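Local coordinates for protein pilus tip adhesin Cpa (Streptococcus pyogenes, PDB 4C0Z) that mediates adhesion of streptococcal pili to host cells by binding surface targets covalently through reactive thioesters, this chain being its N-terminal thioester domain, at residues Tyr29-Ser33 / Pro34-Tyr38; Gln100-Leu103 / Arg104-Asn108; Asp122-Asn125 / Ala126-Val129. All coordinates share one frame; numbering follows the deposited sequence.

Contact 1: Tyr29-Ser33 / Pro34-Tyr38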
ATOM      1  N   TYR I  29      18.629 -13.805   6.101  1.00 47.87           N
ATOM      2  CA  TYR I  29      18.048 -13.336   7.351  1.00 47.40           C
ATOM      3  C   TYR I  29      17.587 -14.562   8.161  1.00 54.05           C
ATOM      4  O   TYR I  29      17.076 -15.502   7.557  1.00 52.30           O
ATOM      5  CB  TYR I  29      16.872 -12.380   7.073  1.00 45.49           C
ATOM      6  CG  TYR I  29      16.361 -11.661   8.298  1.00 47.55           C
ATOM      7  CD1 TYR I  29      15.410 -12.247   9.128  1.00 50.00           C
ATOM      8  CD2 TYR I  29      16.829 -10.392   8.631  1.00 48.76           C
ATOM      9  CE1 TYR I  29      14.957 -11.601  10.276  1.00 52.02           C
ATOM     10  CE2 TYR I  29      16.366  -9.727   9.763  1.00 51.38           C
ATOM     11  CZ  TYR I  29      15.432 -10.337  10.585  1.00 59.90           C
ATOM     12  OH  TYR I  29      14.992  -9.689  11.712  1.00 64.95           O
ATOM     13  N   PRO I  30      17.791 -14.606   9.509  1.00 54.95           N
ATOM     14  CA  PRO I  30      17.357 -15.789  10.279  1.00 57.10           C
ATOM     15  C   PRO I  30      15.853 -16.081  10.188  1.00 61.55           C
ATOM     16  O   PRO I  30      15.024 -15.189  10.407  1.00 60.63           O
ATOM     17  CB  PRO I  30      17.793 -15.464  11.712  1.00 61.47           C
ATOM     18  CG  PRO I  30      17.946 -13.988  11.749  1.00 64.59           C
ATOM     19  CD  PRO I  30      18.433 -13.607  10.390  1.00 57.68           C
ATOM     20  N   ASP I  31      15.515 -17.338   9.826  1.00 58.91           N
ATOM     21  CA  ASP I  31      14.148 -17.866   9.652  1.00 58.28           C
ATOM     22  C   ASP I  31      13.409 -17.241   8.461  1.00 55.21           C
ATOM     23  O   ASP I  31      12.182 -17.330   8.390  1.00 54.69           O
ATOM     24  CB  ASP I  31      13.312 -17.765  10.954  1.00 62.96           C
ATOM     25  CG  ASP I  31      12.437 -18.974  11.259  1.00 82.33           C
ATOM     26  OD1 ASP I  31      11.508 -19.258  10.464  1.00 80.85           O
ATOM     27  OD2 ASP I  31      12.631 -19.588  12.329  1.00 96.70           O
ATOM     28  N   TYR I  32      14.150 -16.652   7.503  1.00 45.37           N
ATOM     29  CA  TYR I  32      13.563 -16.018   6.333  1.00 40.09           C
ATOM     30  C   TYR I  32      12.694 -16.963   5.513  1.00 42.04           C
ATOM     31  O   TYR I  32      13.132 -18.058   5.159  1.00 41.56           O
ATOM     32  CB  TYR I  32      14.645 -15.402   5.408  1.00 37.62           C
ATOM     33  CG  TYR I  32      14.067 -14.894   4.099  1.00 33.25           C
ATOM     34  CD1 TYR I  32      13.263 -13.754   4.065  1.00 32.30           C
ATOM     35  CD2 TYR I  32      14.258 -15.593   2.907  1.00 32.52           C
ATOM     36  CE1 TYR I  32      12.673 -13.321   2.881  1.00 28.16           C
ATOM     37  CE2 TYR I  32      13.701 -15.146   1.710  1.00 30.74           C
ATOM     38  CZ  TYR I  32      12.917 -14.003   1.705  1.00 33.58           C
ATOM     39  OH  TYR I  32      12.334 -13.547   0.556  1.00 32.68           O
ATOM     40  N   SER I  33      11.492 -16.496   5.153  1.00 36.23           N
ATOM     41  CA  SER I  33      10.583 -17.201   4.254  1.00 35.43           C
ATOM     42  C   SER I  33      10.074 -16.189   3.221  1.00 37.73           C
ATOM     43  O   SER I  33       9.562 -15.136   3.615  1.00 35.47           O
ATOM     44  CB  SER I  33       9.414 -17.825   5.010  1.00 37.54           C
ATOM     45  OG  SER I  33       8.504 -18.315   4.045  1.00 41.39           O
ATOM     46  N   PRO I  34      10.171 -16.489   1.906  1.00 34.26           N
ATOM     47  CA  PRO I  34       9.669 -15.547   0.901  1.00 31.92           C
ATOM     48  C   PRO I  34       8.129 -15.474   0.837  1.00 37.36           C
ATOM     49  O   PRO I  34       7.594 -14.628   0.127  1.00 35.27           O
ATOM     50  CB  PRO I  34      10.268 -16.074  -0.401  1.00 33.44           C
ATOM     51  CG  PRO I  34      10.430 -17.507  -0.185  1.00 39.84           C
ATOM     52  CD  PRO I  34      10.720 -17.708   1.275  1.00 37.49           C
ATOM     53  N   LEU I  35       7.435 -16.334   1.598  1.00 35.56           N
ATOM     54  CA  LEU I  35       5.979 -16.381   1.647  1.00 36.08           C
ATOM     55  C   LEU I  35       5.403 -15.596   2.831  1.00 40.34           C
ATOM     56  O   LEU I  35       4.188 -15.462   2.928  1.00 40.19           O
ATOM     57  CB  LEU I  35       5.481 -17.844   1.676  1.00 37.97           C
ATOM     58  CG  LEU I  35       5.949 -18.771   0.561  1.00 43.42           C
ATOM     59  CD1 LEU I  35       5.351 -20.144   0.760  1.00 45.71           C
ATOM     60  CD2 LEU I  35       5.592 -18.219  -0.826  1.00 45.23           C
ATOM     61  N   LYS I  36       6.270 -15.063   3.708  1.00 37.58           N
ATOM     62  CA  LYS I  36       5.861 -14.296   4.886  1.00 36.49           C
ATOM     63  C   LYS I  36       5.886 -12.810   4.594  1.00 37.30           C
ATOM     64  O   LYS I  36       6.842 -12.312   3.994  1.00 36.95           O
ATOM     65  CB  LYS I  36       6.733 -14.646   6.100  1.00 39.00           C
ATOM     66  CG  LYS I  36       6.378 -15.990   6.715  1.00 48.33           C
ATOM     67  CD  LYS I  36       7.180 -16.267   7.972  1.00 51.27           C
ATOM     68  CE  LYS I  36       6.811 -17.598   8.573  1.00 69.46           C
ATOM     69  NZ  LYS I  36       7.568 -17.864   9.825  1.00 79.76           N
ATOM     70  N   THR I  37       4.836 -12.106   5.015  1.00 33.71           N
ATOM     71  CA  THR I  37       4.670 -10.661   4.801  1.00 32.84           C
ATOM     72  C   THR I  37       5.492  -9.791   5.786  1.00 36.62           C
ATOM     73  O   THR I  37       5.099  -8.656   6.073  1.00 36.93           O
ATOM     74  CB  THR I  37       3.170 -10.289   4.848  1.00 34.64           C
ATOM     75  OG1 THR I  37       2.596 -10.814   6.058  1.00 34.67           O
ATOM     76  CG2 THR I  37       2.411 -10.761   3.621  1.00 28.23           C
ATOM     77  N   TYR I  38       6.636 -10.294   6.267  1.00 31.46           N
ATOM     78  CA  TYR I  38       7.469  -9.503   7.161  1.00 31.51           C
ATOM     79  C   TYR I  38       8.352  -8.553   6.333  1.00 33.12           C
ATOM     80  O   TYR I  38       8.577  -8.780   5.144  1.00 26.77           O
ATOM     81  CB  TYR I  38       8.374 -10.411   8.011  1.00 34.11           C
ATOM     82  CG  TYR I  38       7.705 -11.146   9.150  1.00 37.89           C
ATOM     83  CD1 TYR I  38       6.927 -10.464  10.085  1.00 41.37           C
ATOM     84  CD2 TYR I  38       7.963 -12.498   9.380  1.00 38.35           C
ATOM     85  CE1 TYR I  38       6.365 -11.126  11.179  1.00 44.83           C
ATOM     86  CE2 TYR I  38       7.405 -13.170  10.467  1.00 39.63           C
ATOM     87  CZ  TYR I  38       6.610 -12.480  11.370  1.00 46.53           C
ATOM     88  OH  TYR I  38       6.047 -13.159  12.440  1.00 45.41           O
TER
HETATM   89  O   HOH W   1       9.010 -12.208   2.107  1.00 40.97           O
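Ser33 and Lys36 close a type I beta turn through the bond from Lys36 N to Ser33 O (3.3 Å), immediately after a type II turn running from Tyr29 to Tyr32. Pro30 and Pro34 each hold the second position of their turn, where the phi imposed by the ring, near -60° or -70°, is the one the turn needs, while Asp31 accepts the positive phi that the type II turn demands. Ser33 suits the start of the second turn because its hydroxyl can fold forward: with OG anti to the backbone N (chi1 172°), it lies beside its own carbonyl carbon and takes from Leu35 N, at 3.3 Å, a weak bond of the kind that defines an ST turn. The pair of turns forms part of the surface loop between strands 19-23 and 41-44 of the barrel. Tyr25 ties it down, bonding Ser33 N through its hydroxyl and meeting the rings of Tyr29 and Tyr32 edge-to-face. Pro34 N sits over one face of the Tyr32 ring, 3.6 Å above its plane and offset toward the rim; the two side chains cross at about a right angle. Past the ring, Tyr32 OH rests against Pro34 CA at 3.3 Å. Lys36 runs extended alongside Ser33, its CG 3.9 Å from Ser33 CB, which carries the ammonium toward Asp31. Lys36 NZ stays 4.2 Å from Asp31 OD1, beyond a salt bridge, although opposite charges probably still attract. A water donates to Lys36 O at 2.9 Å and more weakly to Ser33 O, bridging the mouth of the turn.

Contact 2: Gln100-Leu103 / Arg104-Asn108; sequences QNIL and RILYN
The carbonyl oxygen of Arg104, whose side chain reaches back to Asn101, is gripped by two donors of Asn108: the backbone N at 3.1 Å to Arg104 O, and the amide ND2 at 2.9 Å from that same oxygen. They arrive from opposite faces of the carbonyl plane, and the ND2 bond is nearly straight (168°). Asparagine suits this last residue of helix 98-108 because its short amide can fold back onto the final turn; Asn115 holds its OD1. One turn earlier, the Arg104 chain bends at its third torsion (chi3 -68°), which turns the guanidinium back along the helix. Arg104 NH2 donates to Asn101 OD1 at 2.9 Å. The acceptor lies at the guanidinium edge, close to its plane, yet the donor stands well above the amide plane, the two flat groups being turned 73° apart. Gln100 O sits 3.8 Å above the Arg104 guanidinium plane, over its centre, so this carbonyl, which already accepts the helical bond from Arg104 N, also faces the positive charge and would probably steady it. Glu181 adds a long, weak ion pair to NH2. The pair of Asn101 and Arg104 sits i to i+3 on the alpha-helix 98-108, while Ile102 and Leu106 turn to the barrel side. Ile102 CG2 and Leu106 CD1, one turn apart, approach to 4.3 Å. These branched apolar side chains lie between helix 123-138 and the barrel strands, both touching Leu193 of strand 191-198 and Ile102 also reaching Ile134.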
ATOM      1  N   GLN I 100       6.112  14.862  15.830  1.00 67.89           N
ATOM      2  CA  GLN I 100       6.160  14.469  17.252  1.00 69.22           C
ATOM      3  C   GLN I 100       5.556  13.100  17.500  1.00 68.11           C
ATOM      4  O   GLN I 100       6.132  12.304  18.245  1.00 67.60           O
ATOM      5  CB  GLN I 100       5.507  15.531  18.160  1.00 74.05           C
ATOM      6  CG  GLN I 100       6.300  16.832  18.234  1.00 89.55           C
ATOM      7  CD  GLN I 100       5.914  17.873  17.201  1.00 98.83           C
ATOM      8  OE1 GLN I 100       5.279  17.596  16.175  1.00 84.45           O
ATOM      9  NE2 GLN I 100       6.307  19.111  17.452  1.00 93.71           N
ATOM     10  N   ASN I 101       4.423  12.816  16.839  1.00 61.78           N
ATOM     11  CA  ASN I 101       3.745  11.529  16.932  1.00 59.60           C
ATOM     12  C   ASN I 101       4.597  10.409  16.363  1.00 58.96           C
ATOM     13  O   ASN I 101       4.721   9.357  16.991  1.00 58.01           O
ATOM     14  CB  ASN I 101       2.371  11.582  16.271  1.00 59.57           C
ATOM     15  CG  ASN I 101       1.360  12.303  17.120  1.00 81.58           C
ATOM     16  OD1 ASN I 101       1.376  12.240  18.355  1.00 75.63           O
ATOM     17  ND2 ASN I 101       0.466  13.022  16.479  1.00 75.15           N
ATOM     18  N   ILE I 102       5.225  10.657  15.203  1.00 53.89           N
ATOM     19  CA  ILE I 102       6.094   9.705  14.531  1.00 50.71           C
ATOM     20  C   ILE I 102       7.319   9.423  15.407  1.00 55.47           C
ATOM     21  O   ILE I 102       7.627   8.251  15.656  1.00 53.74           O
ATOM     22  CB  ILE I 102       6.413  10.150  13.072  1.00 51.35           C
ATOM     23  CG1 ILE I 102       5.168   9.930  12.167  1.00 50.18           C
ATOM     24  CG2 ILE I 102       7.633   9.403  12.503  1.00 47.35           C
ATOM     25  CD1 ILE I 102       5.078  10.806  10.973  1.00 53.69           C
ATOM     26  N   LEU I 103       7.958  10.488  15.924  1.00 55.90           N
ATOM     27  CA  LEU I 103       9.114  10.396  16.830  1.00 58.57           C
ATOM     28  C   LEU I 103       8.789   9.569  18.069  1.00 64.07           C
ATOM     29  O   LEU I 103       9.605   8.728  18.465  1.00 63.53           O
ATOM     30  CB  LEU I 103       9.616  11.776  17.246  1.00 62.41           C
ATOM     31  CG  LEU I 103      10.934  12.273  16.629  1.00 67.42           C
ATOM     32  CD1 LEU I 103      11.405  13.523  17.326  1.00 70.24           C
ATOM     33  CD2 LEU I 103      12.036  11.226  16.694  1.00 70.84           C
ATOM     34  N   ARG I 104       7.590   9.794  18.668  1.00 62.04           N
ATOM     35  CA  ARG I 104       7.126   9.037  19.840  1.00 64.51           C
ATOM     36  C   ARG I 104       6.993   7.542  19.535  1.00 66.36           C
ATOM     37  O   ARG I 104       7.360   6.718  20.375  1.00 67.36           O
ATOM     38  CB  ARG I 104       5.803   9.581  20.388  1.00 66.37           C
ATOM     39  CG  ARG I 104       5.995  10.588  21.489  1.00 80.77           C
ATOM     40  CD  ARG I 104       4.699  10.958  22.189  1.00 96.64           C
ATOM     41  NE  ARG I 104       3.795  11.712  21.319  1.00102.62           N
ATOM     42  CZ  ARG I 104       3.806  13.036  21.183  1.00118.77           C
ATOM     43  NH1 ARG I 104       4.685  13.773  21.849  1.00112.28           N
ATOM     44  NH2 ARG I 104       2.942  13.630  20.373  1.00102.91           N
ATOM     45  N   ILE I 105       6.499   7.197  18.327  1.00 59.98           N
ATOM     46  CA  ILE I 105       6.336   5.814  17.883  1.00 57.90           C
ATOM     47  C   ILE I 105       7.699   5.160  17.737  1.00 63.76           C
ATOM     48  O   ILE I 105       7.874   4.040  18.208  1.00 65.26           O
ATOM     49  CB  ILE I 105       5.490   5.696  16.584  1.00 56.60           C
ATOM     50  CG1 ILE I 105       4.016   6.046  16.861  1.00 57.50           C
ATOM     51  CG2 ILE I 105       5.611   4.294  15.948  1.00 54.77           C
ATOM     52  CD1 ILE I 105       3.228   6.333  15.607  1.00 60.27           C
ATOM     53  N   LEU I 106       8.654   5.846  17.092  1.00 58.45           N
ATOM     54  CA  LEU I 106       9.987   5.304  16.881  1.00 56.99           C
ATOM     55  C   LEU I 106      10.734   5.104  18.197  1.00 65.12           C
ATOM     56  O   LEU I 106      11.369   4.069  18.376  1.00 65.39           O
ATOM     57  CB  LEU I 106      10.780   6.160  15.873  1.00 55.18           C
ATOM     58  CG  LEU I 106      10.216   6.223  14.442  1.00 55.69           C
ATOM     59  CD1 LEU I 106      11.091   7.053  13.529  1.00 54.56           C
ATOM     60  CD2 LEU I 106      10.066   4.843  13.840  1.00 54.37           C
ATOM     61  N   TYR I 107      10.574   6.050  19.143  1.00 65.00           N
ATOM     62  CA  TYR I 107      11.166   6.026  20.483  1.00 68.25           C
ATOM     63  C   TYR I 107      10.634   4.868  21.328  1.00 70.32           C
ATOM     64  O   TYR I 107      11.385   4.281  22.101  1.00 71.51           O
ATOM     65  CB  TYR I 107      10.899   7.368  21.183  1.00 73.33           C
ATOM     66  CG  TYR I 107      11.644   7.579  22.484  1.00 80.27           C
ATOM     67  CD1 TYR I 107      13.017   7.803  22.495  1.00 83.18           C
ATOM     68  CD2 TYR I 107      10.961   7.651  23.696  1.00 84.95           C
ATOM     69  CE1 TYR I 107      13.708   7.998  23.687  1.00 88.79           C
ATOM     70  CE2 TYR I 107      11.636   7.880  24.893  1.00 90.74           C
ATOM     71  CZ  TYR I 107      13.011   8.060  24.882  1.00 97.25           C
ATOM     72  OH  TYR I 107      13.681   8.316  26.048  1.00 98.50           O
ATOM     73  N   ASN I 108       9.351   4.531  21.159  1.00 64.96           N
ATOM     74  CA  ASN I 108       8.666   3.470  21.898  1.00 66.44           C
ATOM     75  C   ASN I 108       8.563   2.122  21.191  1.00 68.15           C
ATOM     76  O   ASN I 108       8.226   1.121  21.837  1.00 68.02           O
ATOM     77  CB  ASN I 108       7.275   3.937  22.305  1.00 69.00           C
ATOM     78  CG  ASN I 108       7.310   4.834  23.498  1.00 90.39           C
ATOM     79  OD1 ASN I 108       7.348   4.369  24.640  1.00 86.83           O
ATOM     80  ND2 ASN I 108       7.367   6.137  23.250  1.00 81.52           N
TER

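Contact 3: Asp122-Asn125 / Ala126-Val129; sequences DPLN and AILV
The N-terminal turn of helix 123-138, in the helical part of the thioester domain, begins with Asp122 at the N-cap and Ala126 bonded back to it. Ala126 N meets Asp122 O at 2.9 Å, the first i to i+4 bond of the helix. The Asp122 carboxylate makes no capping bond; its negative charge beside a helix N terminus would nonetheless be expected to suit the dipole. Pro123 fits the first helical position, since its ring sets phi and it need not offer an N-H there. Its carbonyl accepts from Ile127 N, with Pro123 O also 2.9 Å away, and is flanked by the small methyl of Ala126, whose CB comes to 3.4 Å from Pro123 O. Ile127 has CG1 anti to its carbonyl carbon (chi1 -71°), which swings the branch back along the helix toward the same turn. There Ile127 CD1 comes to 4.3 Å from Leu124 CD2, a loose apolar meeting of two chain ends. Beyond it Ile127 touches Tyr54 of strand 51-56, next in sequence to the thioester residue Cys55. Asn125 is buried, and its amide is satisfied at both ends: OD1 bonds Tyr38 OH, and ND2 bonds Gln163, whose OE1 also holds Asp122 N. Leu128 touches Leu157 of helix 151-157, while Val129, a compact beta-branched residue, packs on Met167 and Leu174 of helix 161-174. With one methyl anti to its own carbonyl carbon, Val129 reaches back up the helix, and its CG2 stops 3.3 Å from Asn125 O.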
ATOM      1  N   ASP I 122       8.135 -10.741  19.464  1.00 64.32           N
ATOM      2  CA  ASP I 122       9.241 -11.207  18.608  1.00 62.47           C
ATOM      3  C   ASP I 122       9.687 -10.083  17.660  1.00 61.34           C
ATOM      4  O   ASP I 122       8.825  -9.319  17.226  1.00 60.12           O
ATOM      5  CB  ASP I 122       8.839 -12.477  17.837  1.00 62.88           C
ATOM      6  CG  ASP I 122       8.469 -13.659  18.728  1.00 78.50           C
ATOM      7  OD1 ASP I 122       8.939 -13.705  19.888  1.00 81.75           O
ATOM      8  OD2 ASP I 122       7.725 -14.549  18.257  1.00 86.97           O
ATOM      9  N   PRO I 123      11.014  -9.920  17.391  1.00 56.20           N
ATOM     10  CA  PRO I 123      11.492  -8.770  16.582  1.00 53.67           C
ATOM     11  C   PRO I 123      10.702  -8.402  15.319  1.00 54.49           C
ATOM     12  O   PRO I 123      10.325  -7.235  15.170  1.00 52.62           O
ATOM     13  CB  PRO I 123      12.926  -9.154  16.245  1.00 55.23           C
ATOM     14  CG  PRO I 123      13.353 -10.007  17.358  1.00 61.99           C
ATOM     15  CD  PRO I 123      12.149 -10.740  17.861  1.00 58.58           C
ATOM     16  N   LEU I 124      10.427  -9.375  14.424  1.00 50.52           N
ATOM     17  CA  LEU I 124       9.703  -9.123  13.172  1.00 46.33           C
ATOM     18  C   LEU I 124       8.260  -8.707  13.410  1.00 50.89           C
ATOM     19  O   LEU I 124       7.746  -7.861  12.679  1.00 50.38           O
ATOM     20  CB  LEU I 124       9.812 -10.306  12.202  1.00 44.31           C
ATOM     21  CG  LEU I 124      11.215 -10.584  11.652  1.00 47.24           C
ATOM     22  CD1 LEU I 124      11.298 -11.988  11.063  1.00 47.11           C
ATOM     23  CD2 LEU I 124      11.653  -9.506  10.642  1.00 46.58           C
ATOM     24  N   ASN I 125       7.634  -9.240  14.476  1.00 49.10           N
ATOM     25  CA  ASN I 125       6.276  -8.865  14.882  1.00 48.98           C
ATOM     26  C   ASN I 125       6.274  -7.444  15.464  1.00 50.61           C
ATOM     27  O   ASN I 125       5.312  -6.708  15.264  1.00 49.15           O
ATOM     28  CB  ASN I 125       5.724  -9.867  15.906  1.00 50.75           C
ATOM     29  CG  ASN I 125       5.358 -11.215  15.346  1.00 58.40           C
ATOM     30  OD1 ASN I 125       5.046 -11.359  14.170  1.00 50.27           O
ATOM     31  ND2 ASN I 125       5.336 -12.233  16.194  1.00 49.20           N
ATOM     32  N   ALA I 126       7.358  -7.067  16.162  1.00 48.03           N
ATOM     33  CA  ALA I 126       7.516  -5.741  16.771  1.00 49.16           C
ATOM     34  C   ALA I 126       7.697  -4.679  15.682  1.00 48.79           C
ATOM     35  O   ALA I 126       7.081  -3.614  15.765  1.00 45.00           O
ATOM     36  CB  ALA I 126       8.678  -5.734  17.764  1.00 52.18           C
ATOM     37  N   ILE I 127       8.484  -5.005  14.626  1.00 46.36           N
ATOM     38  CA  ILE I 127       8.679  -4.132  13.456  1.00 45.08           C
ATOM     39  C   ILE I 127       7.310  -3.932  12.762  1.00 48.10           C
ATOM     40  O   ILE I 127       6.945  -2.809  12.426  1.00 47.80           O
ATOM     41  CB  ILE I 127       9.731  -4.706  12.466  1.00 46.06           C
ATOM     42  CG1 ILE I 127      11.131  -4.620  13.052  1.00 48.07           C
ATOM     43  CG2 ILE I 127       9.673  -3.971  11.120  1.00 43.88           C
ATOM     44  CD1 ILE I 127      12.157  -5.599  12.457  1.00 51.83           C
ATOM     45  N   LEU I 128       6.559  -5.022  12.584  1.00 44.70           N
ATOM     46  CA  LEU I 128       5.234  -5.004  11.967  1.00 44.20           C
ATOM     47  C   LEU I 128       4.255  -4.074  12.736  1.00 46.17           C
ATOM     48  O   LEU I 128       3.550  -3.302  12.109  1.00 44.39           O
ATOM     49  CB  LEU I 128       4.696  -6.441  11.869  1.00 45.13           C
ATOM     50  CG  LEU I 128       3.534  -6.649  10.942  1.00 50.64           C
ATOM     51  CD1 LEU I 128       3.709  -7.913  10.145  1.00 51.08           C
ATOM     52  CD2 LEU I 128       2.245  -6.725  11.720  1.00 54.91           C
ATOM     53  N   VAL I 129       4.243  -4.130  14.076  1.00 46.33           N
ATOM     54  CA  VAL I 129       3.403  -3.262  14.921  1.00 48.89           C
ATOM     55  C   VAL I 129       3.827  -1.797  14.732  1.00 53.04           C
ATOM     56  O   VAL I 129       2.968  -0.941  14.473  1.00 53.79           O
ATOM     57  CB  VAL I 129       3.428  -3.677  16.417  1.00 56.75           C
ATOM     58  CG1 VAL I 129       2.751  -2.636  17.305  1.00 59.16           C
ATOM     59  CG2 VAL I 129       2.770  -5.028  16.612  1.00 57.33           C
TER

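How the contacts relate
Along the chain the three contacts come in series, each a local turn, and none nests in or crosses another. Contact 1 folds the loop between strands 19-23 and 41-44; contact 2 follows at the end of helix 98-108, and contact 3 starts the next helix, 123-138. Contacts 1 and 2 lie on opposite sides of the chain's centre, about 26 Å apart between centres. Contact 3 lies between in space and touches contact 1, where Tyr29 and Tyr38 pack on Leu124. Contacts 2 and 3 do not touch, yet helix 98-108 touches a later part of helix 123-138 on one side and barrel strands 191-198 and 205-211 on another.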